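Local structure of periplasmic cell division protein (SufI) (6SYY) at residues K99-S104 / F147-R152; Q433-V438 / D494-Y499; G225-T230 / A258-L263; E73-K78 / K208-S213. The protein is a multicopper oxidase that binds four copper ions and probably couples oxidation of its substrates to the reduction of dioxygen to water. All blocks are in the same frame, centred on the assembly; numbering follows the deposited sequence.

Contact 1. Residues K99-S104 / F147-R152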
loop_
_atom_site.group_PDB
_atom_site.type_symbol
_atom_site.label_atom_id
_atom_site.label_comp_id
_atom_site.label_asym_id
_atom_site.label_seq_id
_atom_site.Cartn_x
_atom_site.Cartn_y
_atom_site.Cartn_z
ATOM N N LYS A 99 7.391 -17.209 -1.149
ATOM C CA LYS A 99 6.068 -17.804 -1.260
ATOM C C LYS A 99 6.127 -19.269 -0.859
ATOM O O LYS A 99 6.997 -20.017 -1.316
ATOM C CB LYS A 99 5.524 -17.667 -2.681
ATOM C CG LYS A 99 4.103 -18.173 -2.838
ATOM C CD LYS A 99 3.649 -18.083 -4.280
ATOM C CE LYS A 99 2.237 -18.615 -4.439
ATOM N NZ LYS A 99 1.798 -18.588 -5.861
ATOM N N GLY A 100 5.203 -19.673 0.006
ATOM C CA GLY A 100 5.153 -21.025 0.504
ATOM C C GLY A 100 5.736 -21.208 1.887
ATOM O O GLY A 100 5.531 -22.269 2.488
ATOM N N GLN A 101 6.441 -20.211 2.412
ATOM C CA GLN A 101 7.031 -20.327 3.736
ATOM C C GLN A 101 5.983 -20.105 4.826
ATOM O O GLN A 101 4.897 -19.563 4.593
ATOM C CB GLN A 101 8.168 -19.320 3.910
ATOM C CG GLN A 101 7.698 -17.925 4.271
ATOM C CD GLN A 101 8.831 -17.014 4.673
ATOM O OE1 GLN A 101 9.524 -16.456 3.822
ATOM N NE2 GLN A 101 9.032 -16.859 5.977
ATOM N N THR A 102 6.327 -20.535 6.037
ATOM C CA THR A 102 5.506 -20.264 7.208
ATOM C C THR A 102 5.907 -18.920 7.803
ATOM O O THR A 102 7.089 -18.567 7.836
ATOM C CB THR A 102 5.650 -21.375 8.250
ATOM O OG1 THR A 102 5.161 -22.607 7.704
ATOM C CG2 THR A 102 4.856 -21.044 9.507
ATOM N N PHE A 103 4.903 -18.166 8.245
ATOM C CA PHE A 103 5.056 -16.816 8.778
ATOM C C PHE A 103 4.638 -16.846 10.245
ATOM O O PHE A 103 3.446 -16.971 10.549
ATOM C CB PHE A 103 4.208 -15.843 7.955
ATOM C CG PHE A 103 4.344 -14.398 8.355
ATOM C CD1 PHE A 103 3.382 -13.791 9.146
ATOM C CD2 PHE A 103 5.412 -13.639 7.913
ATOM C CE1 PHE A 103 3.489 -12.459 9.504
ATOM C CE2 PHE A 103 5.530 -12.306 8.273
ATOM C CZ PHE A 103 4.566 -11.715 9.069
ATOM N N SER A 104 5.611 -16.744 11.153
ATOM C CA SER A 104 5.391 -16.860 12.598
ATOM C C SER A 104 5.775 -15.540 13.266
ATOM O O SER A 104 6.931 -15.348 13.646
ATOM C CB SER A 104 6.207 -18.018 13.178
ATOM O OG SER A 104 5.995 -19.214 12.453
ATOM N N PHE A 147 0.793 -19.147 9.665
ATOM C CA PHE A 147 0.095 -19.393 8.414
ATOM C C PHE A 147 1.111 -19.409 7.282
ATOM O O PHE A 147 2.257 -18.983 7.440
ATOM C CB PHE A 147 -1.016 -18.363 8.160
ATOM C CG PHE A 147 -0.521 -16.959 7.961
ATOM C CD1 PHE A 147 -0.186 -16.167 9.047
ATOM C CD2 PHE A 147 -0.416 -16.421 6.686
ATOM C CE1 PHE A 147 0.258 -14.870 8.869
ATOM C CE2 PHE A 147 0.030 -15.124 6.497
ATOM C CZ PHE A 147 0.370 -14.347 7.591
ATOM N N THR A 148 0.676 -19.931 6.139
ATOM C CA THR A 148 1.525 -20.052 4.965
ATOM C C THR A 148 1.337 -18.843 4.055
ATOM O O THR A 148 0.206 -18.428 3.784
ATOM C CB THR A 148 1.197 -21.338 4.204
ATOM O OG1 THR A 148 1.330 -22.463 5.082
ATOM C CG2 THR A 148 2.132 -21.515 3.017
ATOM N N ILE A 149 2.448 -18.281 3.586
ATOM C CA ILE A 149 2.406 -17.211 2.594
ATOM C C ILE A 149 1.978 -17.819 1.261
ATOM O O ILE A 149 2.705 -18.630 0.682
ATOM C CB ILE A 149 3.759 -16.507 2.470
ATOM C CG1 ILE A 149 4.188 -15.936 3.826
ATOM C CG2 ILE A 149 3.693 -15.423 1.404
ATOM C CD1 ILE A 149 3.136 -15.061 4.473
ATOM N N ILE A 150 0.799 -17.433 0.769
ATOM C CA ILE A 150 0.247 -17.980 -0.463
ATOM C C ILE A 150 0.046 -16.910 -1.528
ATOM O O ILE A 150 -0.564 -17.179 -2.562
ATOM C CB ILE A 150 -1.071 -18.736 -0.200
ATOM C CG1 ILE A 150 -2.130 -17.782 0.356
ATOM C CG2 ILE A 150 -0.834 -19.892 0.759
ATOM C CD1 ILE A 150 -3.459 -18.446 0.648
ATOM N N ASP A 151 0.558 -15.707 -1.303
ATOM C CA ASP A 151 0.412 -14.615 -2.249
ATOM C C ASP A 151 1.514 -14.645 -3.307
ATOM O O ASP A 151 2.587 -15.221 -3.111
ATOM C CB ASP A 151 0.425 -13.279 -1.510
ATOM C CG ASP A 151 -0.890 -12.994 -0.816
ATOM O OD1 ASP A 151 -1.876 -12.688 -1.521
ATOM O OD2 ASP A 151 -0.944 -13.106 0.428
ATOM N N ARG A 152 1.227 -14.016 -4.443
ATOM C CA ARG A 152 2.199 -13.905 -5.519
ATOM C C ARG A 152 3.283 -12.904 -5.151
ATOM O O ARG A 152 3.063 -11.983 -4.359
ATOM C CB ARG A 152 1.514 -13.464 -6.811
ATOM C CG ARG A 152 0.231 -14.205 -7.090
ATOM C CD ARG A 152 -0.535 -13.584 -8.239
ATOM N NE ARG A 152 0.151 -13.736 -9.516
ATOM C CZ ARG A 152 0.497 -12.723 -10.303
ATOM N NH1 ARG A 152 0.223 -11.475 -9.951
ATOM N NH2 ARG A 152 1.108 -12.958 -11.452
HETATM O O HOH W 1 2.123 -22.489 8.097
#

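Contact 2. Residues Q433-V438 / D494-Y499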
loop_
_atom_site.group_PDB
_atom_site.type_symbol
_atom_site.label_atom_id
_atom_site.label_comp_id
_atom_site.label_asym_id
_atom_site.label_seq_id
_atom_site.Cartn_x
_atom_site.Cartn_y
_atom_site.Cartn_z
ATOM N N GLN A 433 -20.670 -14.443 2.076
ATOM C CA GLN A 433 -20.482 -15.276 0.897
ATOM C C GLN A 433 -20.033 -16.669 1.322
ATOM O O GLN A 433 -19.499 -16.869 2.415
ATOM C CB GLN A 433 -19.449 -14.667 -0.069
ATOM C CG GLN A 433 -19.763 -13.250 -0.519
ATOM C CD GLN A 433 -21.013 -13.168 -1.376
ATOM O OE1 GLN A 433 -21.486 -14.175 -1.906
ATOM N NE2 GLN A 433 -21.554 -11.965 -1.514
ATOM N N ASN A 434 -20.267 -17.637 0.445
ATOM C CA ASN A 434 -19.743 -18.976 0.641
ATOM C C ASN A 434 -18.344 -19.073 0.053
ATOM O O ASN A 434 -18.007 -18.376 -0.908
ATOM C CB ASN A 434 -20.652 -20.018 -0.006
ATOM C CG ASN A 434 -21.917 -20.246 0.778
ATOM O OD1 ASN A 434 -21.907 -20.215 2.008
ATOM N ND2 ASN A 434 -23.020 -20.477 0.074
ATOM N N ASN A 435 -17.527 -19.940 0.648
ATOM C CA ASN A 435 -16.172 -20.148 0.155
ATOM C C ASN A 435 -16.208 -20.600 -1.300
ATOM O O ASN A 435 -16.921 -21.543 -1.656
ATOM C CB ASN A 435 -15.452 -21.181 1.022
ATOM C CG ASN A 435 -13.966 -21.256 0.728
ATOM O OD1 ASN A 435 -13.437 -20.479 -0.066
ATOM N ND2 ASN A 435 -13.282 -22.191 1.379
ATOM N N GLY A 436 -15.448 -19.909 -2.147
ATOM C CA GLY A 436 -15.438 -20.184 -3.565
ATOM C C GLY A 436 -16.374 -19.331 -4.394
ATOM O O GLY A 436 -16.333 -19.421 -5.627
ATOM N N ASP A 437 -17.216 -18.511 -3.766
ATOM C CA ASP A 437 -18.101 -17.634 -4.518
ATOM C C ASP A 437 -17.297 -16.626 -5.322
ATOM O O ASP A 437 -16.343 -16.026 -4.817
ATOM C CB ASP A 437 -19.053 -16.890 -3.575
ATOM C CG ASP A 437 -20.195 -17.759 -3.084
ATOM O OD1 ASP A 437 -20.264 -18.941 -3.481
ATOM O OD2 ASP A 437 -21.024 -17.257 -2.296
ATOM N N VAL A 438 -17.682 -16.443 -6.578
ATOM C CA VAL A 438 -17.231 -15.303 -7.360
ATOM C C VAL A 438 -18.234 -14.179 -7.159
ATOM O O VAL A 438 -19.444 -14.377 -7.319
ATOM C CB VAL A 438 -17.090 -15.664 -8.847
ATOM C CG1 VAL A 438 -16.613 -14.450 -9.633
ATOM C CG2 VAL A 438 -16.121 -16.820 -9.014
ATOM N N ASP A 494 -12.667 -13.509 -6.531
ATOM C CA ASP A 494 -12.815 -14.949 -6.329
ATOM C C ASP A 494 -12.538 -15.217 -4.857
ATOM O O ASP A 494 -11.383 -15.248 -4.423
ATOM C CB ASP A 494 -11.875 -15.734 -7.235
ATOM C CG ASP A 494 -11.997 -17.243 -7.045
ATOM O OD1 ASP A 494 -12.837 -17.691 -6.231
ATOM O OD2 ASP A 494 -11.250 -17.986 -7.715
ATOM N N MET A 495 -13.601 -15.419 -4.084
ATOM C CA MET A 495 -13.481 -15.553 -2.634
ATOM C C MET A 495 -13.301 -17.020 -2.238
ATOM O O MET A 495 -14.126 -17.631 -1.559
ATOM C CB MET A 495 -14.689 -14.923 -1.950
ATOM C CG MET A 495 -14.797 -13.420 -2.187
ATOM S SD MET A 495 -16.054 -12.609 -1.178
ATOM C CE MET A 495 -15.732 -10.892 -1.572
ATOM N N SER A 496 -12.177 -17.578 -2.683
ATOM C CA SER A 496 -11.789 -18.948 -2.380
ATOM C C SER A 496 -10.625 -18.930 -1.394
ATOM O O SER A 496 -9.607 -18.275 -1.644
ATOM C CB SER A 496 -11.411 -19.692 -3.664
ATOM O OG SER A 496 -11.273 -21.083 -3.439
ATOM N N HIS A 497 -10.777 -19.634 -0.274
ATOM C CA HIS A 497 -9.754 -19.663 0.764
ATOM C C HIS A 497 -9.549 -21.089 1.255
ATOM O O HIS A 497 -10.493 -21.890 1.271
ATOM C CB HIS A 497 -10.118 -18.754 1.950
ATOM C CG HIS A 497 -11.294 -19.228 2.748
ATOM N ND1 HIS A 497 -11.198 -20.219 3.702
ATOM C CD2 HIS A 497 -12.592 -18.842 2.738
ATOM C CE1 HIS A 497 -12.385 -20.424 4.243
ATOM N NE2 HIS A 497 -13.249 -19.602 3.676
ATOM N N PRO A 498 -8.325 -21.431 1.670
ATOM C CA PRO A 498 -8.026 -22.822 2.037
ATOM C C PRO A 498 -8.165 -23.135 3.519
ATOM O O PRO A 498 -7.552 -24.092 4.004
ATOM C CB PRO A 498 -6.569 -22.971 1.594
ATOM C CG PRO A 498 -5.995 -21.612 1.859
ATOM C CD PRO A 498 -7.099 -20.620 1.554
ATOM N N TYR A 499 -8.952 -22.354 4.249
ATOM C CA TYR A 499 -9.049 -22.487 5.695
ATOM C C TYR A 499 -10.301 -23.267 6.074
ATOM O O TYR A 499 -11.276 -23.311 5.319
ATOM C CB TYR A 499 -9.050 -21.103 6.350
ATOM C CG TYR A 499 -7.959 -20.204 5.803
ATOM C CD1 TYR A 499 -6.639 -20.639 5.741
ATOM C CD2 TYR A 499 -8.253 -18.935 5.322
ATOM C CE1 TYR A 499 -5.639 -19.828 5.227
ATOM C CE2 TYR A 499 -7.258 -18.115 4.808
ATOM C CZ TYR A 499 -5.956 -18.567 4.761
ATOM O OH TYR A 499 -4.969 -17.756 4.250
#

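Contact 3. Residues G225-T230 / A258-L263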
loop_
_atom_site.group_PDB
_atom_site.type_symbol
_atom_site.label_atom_id
_atom_site.label_comp_id
_atom_site.label_asym_id
_atom_site.label_seq_id
_atom_site.Cartn_x
_atom_site.Cartn_y
_atom_site.Cartn_z
ATOM N N GLY A 225 -9.303 14.043 5.436
ATOM C CA GLY A 225 -8.041 13.336 5.496
ATOM C C GLY A 225 -6.898 14.288 5.779
ATOM O O GLY A 225 -7.074 15.509 5.721
ATOM N N PHE A 226 -5.726 13.750 6.091
ATOM C CA PHE A 226 -4.568 14.583 6.368
ATOM C C PHE A 226 -3.750 14.794 5.103
ATOM O O PHE A 226 -3.537 13.862 4.320
ATOM C CB PHE A 226 -3.680 13.962 7.449
ATOM C CG PHE A 226 -2.405 14.726 7.677
ATOM C CD1 PHE A 226 -2.354 15.752 8.607
ATOM C CD2 PHE A 226 -1.264 14.435 6.943
ATOM C CE1 PHE A 226 -1.189 16.467 8.803
ATOM C CE2 PHE A 226 -0.105 15.154 7.133
ATOM C CZ PHE A 226 -0.065 16.165 8.069
ATOM N N TRP A 227 -3.260 16.018 4.926
ATOM C CA TRP A 227 -2.445 16.376 3.771
ATOM C C TRP A 227 -1.186 17.078 4.255
ATOM O O TRP A 227 -1.267 18.139 4.884
ATOM C CB TRP A 227 -3.230 17.263 2.800
ATOM C CG TRP A 227 -4.432 16.571 2.250
ATOM C CD1 TRP A 227 -5.584 16.270 2.919
ATOM C CD2 TRP A 227 -4.601 16.077 0.918
ATOM N NE1 TRP A 227 -6.460 15.620 2.087
ATOM C CE2 TRP A 227 -5.882 15.491 0.851
ATOM C CE3 TRP A 227 -3.797 16.075 -0.224
ATOM C CZ2 TRP A 227 -6.377 14.911 -0.315
ATOM C CZ3 TRP A 227 -4.288 15.498 -1.379
ATOM C CH2 TRP A 227 -5.566 14.924 -1.416
ATOM N N GLY A 228 -0.029 16.488 3.960
ATOM C CA GLY A 228 1.231 16.990 4.469
ATOM C C GLY A 228 1.852 18.066 3.594
ATOM O O GLY A 228 1.656 18.105 2.382
ATOM N N ASP A 229 2.623 18.941 4.243
ATOM C CA ASP A 229 3.284 20.047 3.559
ATOM C C ASP A 229 4.588 19.615 2.891
ATOM O O ASP A 229 5.003 20.217 1.893
ATOM C CB ASP A 229 3.547 21.173 4.563
ATOM C CG ASP A 229 3.971 22.465 3.900
ATOM O OD1 ASP A 229 3.788 22.601 2.670
ATOM O OD2 ASP A 229 4.492 23.348 4.614
ATOM N N THR A 230 5.231 18.574 3.413
ATOM C CA THR A 230 6.558 18.152 2.991
ATOM C C THR A 230 6.494 16.729 2.454
ATOM O O THR A 230 5.914 15.847 3.095
ATOM C CB THR A 230 7.537 18.231 4.169
ATOM O OG1 THR A 230 7.603 19.581 4.648
ATOM C CG2 THR A 230 8.922 17.765 3.758
ATOM N N ALA A 258 -3.773 10.219 2.996
ATOM C CA ALA A 258 -4.912 10.572 2.161
ATOM C C ALA A 258 -4.509 11.043 0.773
ATOM O O ALA A 258 -5.303 10.947 -0.169
ATOM C CB ALA A 258 -5.745 11.656 2.848
ATOM N N ARG A 259 -3.290 11.549 0.632
ATOM C CA ARG A 259 -2.890 12.206 -0.607
ATOM C C ARG A 259 -2.609 11.184 -1.701
ATOM O O ARG A 259 -1.744 10.317 -1.518
ATOM C CB ARG A 259 -1.654 13.060 -0.382
ATOM C CG ARG A 259 -1.101 13.641 -1.661
ATOM C CD ARG A 259 0.205 14.360 -1.424
ATOM N NE ARG A 259 0.071 15.496 -0.517
ATOM C CZ ARG A 259 -0.297 16.713 -0.897
ATOM N NH1 ARG A 259 -0.581 16.946 -2.168
ATOM N NH2 ARG A 259 -0.388 17.696 -0.010
ATOM N N PRO A 260 -3.296 11.247 -2.839
ATOM C CA PRO A 260 -2.885 10.465 -4.006
ATOM C C PRO A 260 -1.859 11.227 -4.833
ATOM O O PRO A 260 -1.767 12.455 -4.787
ATOM C CB PRO A 260 -4.196 10.296 -4.785
ATOM C CG PRO A 260 -4.925 11.572 -4.512
ATOM C CD PRO A 260 -4.546 11.985 -3.092
ATOM N N TYR A 261 -1.085 10.469 -5.603
ATOM C CA TYR A 261 -0.044 11.037 -6.449
ATOM C C TYR A 261 -0.285 10.677 -7.906
ATOM O O TYR A 261 -0.739 9.572 -8.219
ATOM C CB TYR A 261 1.345 10.548 -6.031
ATOM C CG TYR A 261 1.676 10.885 -4.606
ATOM C CD1 TYR A 261 1.292 10.042 -3.570
ATOM C CD2 TYR A 261 2.360 12.045 -4.293
ATOM C CE1 TYR A 261 1.584 10.343 -2.263
ATOM C CE2 TYR A 261 2.658 12.355 -2.984
ATOM C CZ TYR A 261 2.264 11.503 -1.975
ATOM O OH TYR A 261 2.555 11.811 -0.671
ATOM N N ARG A 262 0.026 11.619 -8.788
ATOM C CA ARG A 262 0.070 11.384 -10.228
ATOM C C ARG A 262 1.524 11.611 -10.631
ATOM O O ARG A 262 1.963 12.757 -10.770
ATOM C CB ARG A 262 -0.896 12.307 -10.971
ATOM C CG ARG A 262 -1.032 12.007 -12.457
ATOM C CD ARG A 262 -2.061 12.904 -13.145
ATOM N NE ARG A 262 -3.432 12.654 -12.699
ATOM C CZ ARG A 262 -4.234 11.721 -13.210
ATOM N NH1 ARG A 262 -3.806 10.931 -14.184
ATOM N NH2 ARG A 262 -5.467 11.573 -12.741
ATOM N N LEU A 263 2.275 10.524 -10.802
ATOM C CA LEU A 263 3.729 10.580 -10.913
ATOM C C LEU A 263 4.180 10.473 -12.362
ATOM O O LEU A 263 3.723 9.591 -13.097
ATOM C CB LEU A 263 4.370 9.459 -10.099
ATOM C CG LEU A 263 3.969 9.410 -8.630
ATOM C CD1 LEU A 263 4.588 8.196 -7.989
ATOM C CD2 LEU A 263 4.399 10.682 -7.915
HETATM O O HOH W 2 -1.905 12.328 2.831
#

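Contact 4. Residues E73-K78 / K208-S213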
loop_
_atom_site.group_PDB
_atom_site.type_symbol
_atom_site.label_atom_id
_atom_site.label_comp_id
_atom_site.label_asym_id
_atom_site.label_seq_id
_atom_site.Cartn_x
_atom_site.Cartn_y
_atom_site.Cartn_z
ATOM N N GLU A 73 16.180 11.189 13.083
ATOM C CA GLU A 73 16.738 12.406 12.499
ATOM C C GLU A 73 16.329 12.470 11.030
ATOM O O GLU A 73 17.094 12.140 10.126
ATOM C CB GLU A 73 18.253 12.438 12.662
ATOM C CG GLU A 73 18.864 13.765 12.271
ATOM C CD GLU A 73 20.371 13.748 12.305
ATOM O OE1 GLU A 73 20.959 12.651 12.203
ATOM O OE2 GLU A 73 20.964 14.838 12.438
ATOM N N VAL A 74 15.088 12.903 10.801
ATOM C CA VAL A 74 14.573 13.044 9.440
ATOM C C VAL A 74 15.155 14.286 8.779
ATOM O O VAL A 74 15.694 14.227 7.668
ATOM C CB VAL A 74 13.033 13.082 9.458
ATOM C CG1 VAL A 74 12.475 13.143 8.042
ATOM C CG2 VAL A 74 12.483 11.879 10.211
ATOM N N ILE A 75 15.040 15.423 9.455
ATOM C CA ILE A 75 15.719 16.652 9.059
ATOM C C ILE A 75 17.048 16.700 9.807
ATOM O O ILE A 75 17.045 16.623 11.045
ATOM C CB ILE A 75 14.866 17.884 9.386
ATOM C CG1 ILE A 75 13.509 17.796 8.685
ATOM C CG2 ILE A 75 15.605 19.161 9.017
ATOM C CD1 ILE A 75 12.443 18.646 9.337
ATOM N N PRO A 76 18.181 16.815 9.116
ATOM C CA PRO A 76 19.477 16.790 9.811
ATOM C C PRO A 76 19.556 17.858 10.893
ATOM O O PRO A 76 19.213 19.022 10.672
ATOM C CB PRO A 76 20.486 17.043 8.687
ATOM C CG PRO A 76 19.792 16.560 7.455
ATOM C CD PRO A 76 18.341 16.898 7.655
ATOM N N GLY A 77 20.001 17.446 12.078
ATOM C CA GLY A 77 20.111 18.337 13.211
ATOM C C GLY A 77 18.875 18.437 14.081
ATOM O O GLY A 77 18.894 19.176 15.070
ATOM N N LYS A 78 17.806 17.723 13.753
ATOM C CA LYS A 78 16.575 17.772 14.525
ATOM C C LYS A 78 16.136 16.356 14.865
ATOM O O LYS A 78 16.275 15.440 14.049
ATOM C CB LYS A 78 15.473 18.513 13.751
ATOM C CG LYS A 78 15.839 19.956 13.414
ATOM C CD LYS A 78 14.802 20.624 12.525
ATOM C CE LYS A 78 15.178 22.072 12.236
ATOM N NZ LYS A 78 14.186 22.753 11.358
ATOM N N LYS A 208 4.235 14.715 5.007
ATOM C CA LYS A 208 4.201 15.006 6.434
ATOM C C LYS A 208 4.425 16.498 6.649
ATOM O O LYS A 208 4.896 17.214 5.762
ATOM C CB LYS A 208 5.247 14.178 7.206
ATOM C CG LYS A 208 4.942 12.685 7.212
ATOM C CD LYS A 208 5.825 11.866 8.148
ATOM C CE LYS A 208 5.380 10.401 8.121
ATOM N NZ LYS A 208 6.331 9.483 8.793
ATOM N N THR A 209 4.073 16.959 7.847
ATOM C CA THR A 209 4.198 18.359 8.227
ATOM C C THR A 209 5.019 18.457 9.505
ATOM O O THR A 209 4.755 17.732 10.471
ATOM C CB THR A 209 2.819 18.990 8.429
ATOM O OG1 THR A 209 2.074 18.906 7.208
ATOM C CG2 THR A 209 2.953 20.444 8.835
ATOM N N PHE A 210 6.005 19.355 9.507
ATOM C CA PHE A 210 6.916 19.546 10.628
ATOM C C PHE A 210 6.776 20.954 11.186
ATOM O O PHE A 210 6.611 21.916 10.428
ATOM C CB PHE A 210 8.370 19.326 10.206
ATOM C CG PHE A 210 8.646 17.961 9.663
ATOM C CD1 PHE A 210 9.147 16.967 10.485
ATOM C CD2 PHE A 210 8.410 17.671 8.327
ATOM C CE1 PHE A 210 9.410 15.708 9.991
ATOM C CE2 PHE A 210 8.666 16.410 7.825
ATOM C CZ PHE A 210 9.170 15.426 8.661
ATOM N N ASP A 211 6.859 21.077 12.510
ATOM C CA ASP A 211 6.887 22.390 13.143
ATOM C C ASP A 211 8.323 22.920 13.131
ATOM O O ASP A 211 9.220 22.338 12.515
ATOM C CB ASP A 211 6.297 22.323 14.552
ATOM C CG ASP A 211 7.139 21.490 15.510
ATOM O OD1 ASP A 211 8.023 20.743 15.046
ATOM O OD2 ASP A 211 6.913 21.586 16.735
ATOM N N SER A 212 8.559 24.035 13.828
ATOM C CA SER A 212 9.879 24.659 13.810
ATOM C C SER A 212 10.947 23.749 14.403
ATOM O O SER A 212 12.098 23.766 13.950
ATOM C CB SER A 212 9.841 25.985 14.570
ATOM O OG SER A 212 8.866 26.862 14.035
ATOM N N SER A 213 10.589 22.945 15.401
ATOM C CA SER A 213 11.540 22.122 16.133
ATOM C C SER A 213 11.734 20.738 15.523
ATOM O O SER A 213 12.416 19.903 16.125
ATOM C CB SER A 213 11.088 21.978 17.587
ATOM O OG SER A 213 9.865 21.265 17.664
HETATM O O HOH W 3 11.703 21.933 11.087
#

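Contact 1. Residues K99-S104 / F147-R152
The rings of Phe103 and Phe147 run alongside each other from neighbouring strands, and here the contact is tight. CD1 of Phe103 comes within 3.3 Å of CE1 of Phe147, with the two planes inclined at 58°, while CB of Phe103 sits over a face of the Phe147 ring. Ile149 closes in beside them, its CD1 3.7 Å from CB of Phe103. Backbone bonds run from Phe103 N to Phe147 O, from Ile149 N to Gln101 O (2.9 Å) and from Gly100 N to Ile149 O (2.8 Å). They join the start of strand 102-110, and the loop before it, antiparallel to strand 147-148 and the residues after it, in the first cupredoxin-like domain. Phe103 also stacks on Phe57 and forms an edge-to-face pair with Trp119, the residue between the copper ligands His118 and His120 in sequence. An alanine at Phe103 would probably open a gap beside CE1 and CZ of Phe147 and leave Phe57 and Trp119 without their ring partner. The threonine face is looser: a water 3.1 Å from OG1 of Thr102 and equally far from OG1 of Thr148 joins the two hydroxyls. Further along, the fully extended Lys99 lays its methylenes against the backbone, CD lying 3.3 Å from Asp151 O.

Contact 2. Residues Q433-V438 / D494-Y499
The amide of Asn435 lies flat on the imidazole of His497, the planes only 4° apart, with ND2 of Asn435 3.4 Å above the ring plane and over its centre. At the ring's edge, Tyr499 N donates in plane to ND1 of His497 (3.1 Å), and NE2 is hydrogen-bonded to the carbonyl of Asn526, so both ring nitrogens are engaged. The neighbouring Tyr499 ring carries CD of Pro498 over the centre of one face. A chi1 of -169° sets CG of Asn435 over the imidazole. The stacked amide does a second job: its OD1 accepts His497 N at 2.8 Å and its ND2 donates to His497 O, also at 2.8 Å. One side chain thus grips both polar backbone atoms of one residue, much as a neighbouring strand would, and this pair of hydrogen bonds fixes the amide's rotation.

Backbone bonds follow next to it, where the strands begin to pair. Gly436 N bonds to Met495 O (2.7 Å), and Met495 N to Asp437 O (2.9 Å); Met495 centres an inverse gamma turn. Gly436 occupies the third position of a type II turn from Asn434 to Asp437, where its positive phi of 95° suits a residue without CB. Asn434 N is also held by OD2 of Asp437. The buried Met495 packs its SD on CG of Gln433, 3.8 Å away, with Tyr523 and Val525 nearby. The turn leads from strand 432-433 into strand 437-445, and segment 494-499 leads from strand 488-495 toward strand 503-509; two such crossings between sheets, clasped together, fit the beta-sandwich of the C-terminal cupredoxin-like domain.

Contact 3. Residues G225-T230 / A258-L263
Trp227 lays its indole against the backbone and side chain of Arg259 and the methyl of Ala258, and these three residues make up most of the contact. CA of Arg259 stands over the six-membered ring, 4.0 Å from its centroid and 23° off the normal, a CH-pi contact. CB of Ala258 lies over the same face, also toward the rim, and CD of Pro260 adds a contact with CH2 of Trp227 at 3.5 Å. The indole is held in turn by a hydrogen bond from NE1 to Met224 O.

Arg259 runs out extended as far as CD, then bends at chi3 (-62°), which swings NE off that line. Its guanidinium stands almost upright to the indole, with CE3 of Trp227 3.6 Å above the centre of its face; the ring meets the group with its edge, not its pi face. NH2 of Arg259 makes a weak bond to Gly228 O (3.2 Å), while NE and NH1 form salt bridges to Asp207 and Asp357.

Ala258 fits closely on Gly225, with CB of Ala258 3.9 Å from CA of Gly225, and a side chain on that glycine would collide with the methyl. This end of the contact approaches the site of Cys509 and His514: the Ala258 side chain is about 8 Å from a bound copper ion. A leucine in place of Arg259 would probably leave Asp207 and Asp357 without their positive mate. The contact therefore sets a buried charge at the edge of an indole, and two carboxylates are likely to balance it.

Contact 4. Residues E73-K78 / K208-S213
Ile75 and Phe210 meet where a type II beta turn of the first cupredoxin-like domain, Ile75 to Lys78, faces a loop of the second. The two side chains run antiparallel and overlap. CG1 of Ile75 is anti to its carbonyl carbon (chi1 -58°), and from there a chi2 of 158° carries CD1 outward over the ring. CD1 ends 4.0 Å from the Phe210 centroid, displaced toward the rim, in a CH-pi contact. Val74 approaches differently. Its CG1 is 4.1 Å from CZ of Phe210, and the two side chains cross at about a right angle. Leu232 of strand 230-233 touches both Val74 and Phe210 and so continues this small apolar patch.

Lys78 supplies the polar part. CG is anti to the carbonyl carbon and the chain beyond it is fully extended, which brings the ammonium to the backbone carbonyls of the opposite loop. NZ of Lys78 donates to a water at 2.6 Å, and that water donates to Asp211 O at 2.9 Å. The direct bond from NZ of Lys78 to Ser212 O is weak, at 3.5 Å. The ammonium is thus linked to the loop chiefly through water.

Each segment is braced from within. Lys78 N closes the turn on Ile75 O, and Gly77 N donates to the anti lone pair of OE2 of Glu73 (2.8 Å). In the other loop OD1 of Asp211 is bonded to Gln215 N, and OG of Ser213 donates to OD2 of Asp211 at 3.1 Å, on its syn side but 35° out of the carboxylate plane.

How the contacts relate
Contact 3 is the fully buried one, contact 4 lies at the surface, and contacts 1 and 2 fall between. Contacts 1 and 2 both rest on antiparallel backbone bonds, in the first and last cupredoxin-like domains, and they meet where Ile150 packs on Pro498 and Tyr499. Contacts 3 and 4 instead join loops mainly through side chains. They too are neighbours: Thr230 and Lys208 pair through their backbones, and Asp229 N lies at the hydroxyl of Thr209, beside Phe226. Chemistry follows place: in contact 3 an indole and an arginine whose charged partners lie outside the contact, water and a lysine in contact 4, aromatic rings in contact 1, a stacked amide in contact 2.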